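Side-chain contact in 2,3-dihydroxybenzoate-AMP ligase (Mycobacterium smegmatis, PDB 5KEI), which belongs to the AMP-binding enzyme family of the ANL clan and carries an additional, smaller C-terminal domain: residues Pro260-Pro264 with Gly265-Ala269. Numbering follows the deposited sequence.
Sequences PLACP and GLLGA
L267 reaches back over the carbonyl of L261, with its backbone and side chain both meeting the same oxygen. L267 N donates to L261 O at 3.1 Å, a nearly straight bond (165° at the hydrogen). Because chi1 of -65° keeps CG beside that nitrogen, the branch is carried past the acceptor too: L267 CB lies 3.4 Å from L261 O, and CG much the same. Further out, L267 CD1 passes the oxygen and settles against apolar carbons, 4.2 Å from L261 CG and slightly more loosely against A262 CB. Helix 107-117 packs on the two leucine side chains, F108 and L112 on L261 and F113 on L267, and the joint as a whole is buried.

One residue earlier, L266 N gives its hydrogen to P260 O over 3.0 Å, again spanning six residues. Here G265 brings its CA up to 3.1 Å from the same P260 O, at a positive phi that suits glycine. P264, after a cis peptide bond, turns the chain; its carbonyl O takes G268 N at 2.8 Å, with the donor above the carbonyl plane and a bent approach (141°), a bond of the first turn of helix 265-271. P260 O and L261 O, from helix 258-262, pair with amides at the start of that second helix, making a tight turn between two short helices inside the beta-alpha-beta crossover between parallel neighbouring strands 248-251 and 275-278.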
loop_
_atom_site.group_PDB
_atom_site.type_symbol
_atom_site.label_atom_id
_atom_site.label_comp_id
_atom_site.label_asym_id
_atom_site.label_seq_id
_atom_site.Cartn_x
_atom_site.Cartn_y
_atom_site.Cartn_z
ATOM N N PRO A 260 3.333 -4.331 7.599
ATOM C CA PRO A 260 4.213 -5.399 8.120
ATOM C C PRO A 260 5.198 -5.959 7.094
ATOM O O PRO A 260 5.972 -6.870 7.422
ATOM C CB PRO A 260 3.235 -6.501 8.528
ATOM C CG PRO A 260 2.081 -6.331 7.555
ATOM C CD PRO A 260 1.971 -4.841 7.295
ATOM N N LEU A 261 5.161 -5.459 5.864
ATOM C CA LEU A 261 6.107 -5.926 4.864
ATOM C C LEU A 261 7.446 -5.158 4.930
ATOM O O LEU A 261 8.514 -5.744 4.799
ATOM C CB LEU A 261 5.482 -5.815 3.469
ATOM C CG LEU A 261 6.310 -6.364 2.319
ATOM C CD1 LEU A 261 6.666 -7.824 2.579
ATOM C CD2 LEU A 261 5.524 -6.194 1.013
ATOM N N ALA A 262 7.395 -3.845 5.141
ATOM C CA ALA A 262 8.617 -3.044 5.075
ATOM C C ALA A 262 8.690 -1.838 5.999
ATOM O O ALA A 262 9.562 -1.003 5.831
ATOM C CB ALA A 262 8.822 -2.581 3.637
ATOM N N CYS A 263 7.811 -1.738 6.991
ATOM C CA CYS A 263 7.778 -0.528 7.813
ATOM C C CYS A 263 7.956 -0.705 9.324
ATOM O O CYS A 263 7.127 -0.207 10.082
ATOM C CB CYS A 263 6.451 0.194 7.559
ATOM S SG CYS A 263 6.184 0.613 5.803
ATOM N N PRO A 264 9.034 -1.380 9.787
ATOM C CA PRO A 264 10.121 -2.054 9.060
ATOM C C PRO A 264 9.733 -3.451 8.588
ATOM O O PRO A 264 10.284 -3.909 7.598
ATOM C CB PRO A 264 11.252 -2.133 10.101
ATOM C CG PRO A 264 10.542 -2.253 11.405
ATOM C CD PRO A 264 9.276 -1.389 11.246
ATOM N N GLY A 265 8.821 -4.119 9.287
ATOM C CA GLY A 265 8.273 -5.384 8.828
ATOM C C GLY A 265 9.295 -6.488 8.605
ATOM O O GLY A 265 10.411 -6.436 9.130
ATOM N N LEU A 266 8.893 -7.491 7.839
ATOM C CA LEU A 266 9.746 -8.617 7.453
ATOM C C LEU A 266 11.057 -8.184 6.785
ATOM O O LEU A 266 12.131 -8.631 7.177
ATOM C CB LEU A 266 8.971 -9.556 6.518
ATOM C CG LEU A 266 9.840 -10.578 5.773
ATOM C CD1 LEU A 266 10.306 -11.697 6.682
ATOM C CD2 LEU A 266 9.108 -11.128 4.576
ATOM N N LEU A 267 10.976 -7.291 5.807
ATOM C CA LEU A 267 12.160 -6.838 5.083
ATOM C C LEU A 267 13.140 -6.040 5.929
ATOM O O LEU A 267 14.368 -6.259 5.868
ATOM C CB LEU A 267 11.729 -6.013 3.870
ATOM C CG LEU A 267 10.968 -6.910 2.865
ATOM C CD1 LEU A 267 10.499 -6.163 1.661
ATOM C CD2 LEU A 267 11.826 -8.083 2.410
ATOM N N GLY A 268 12.615 -5.100 6.704
ATOM C CA GLY A 268 13.473 -4.313 7.561
ATOM C C GLY A 268 14.120 -5.252 8.555
ATOM O O GLY A 268 15.320 -5.182 8.779
ATOM N N ALA A 269 13.323 -6.155 9.121
ATOM C CA ALA A 269 13.857 -7.181 10.004
ATOM C C ALA A 269 14.991 -7.952 9.306
ATOM O O ALA A 269 16.013 -8.229 9.921
ATOM C CB ALA A 269 12.748 -8.131 10.455
#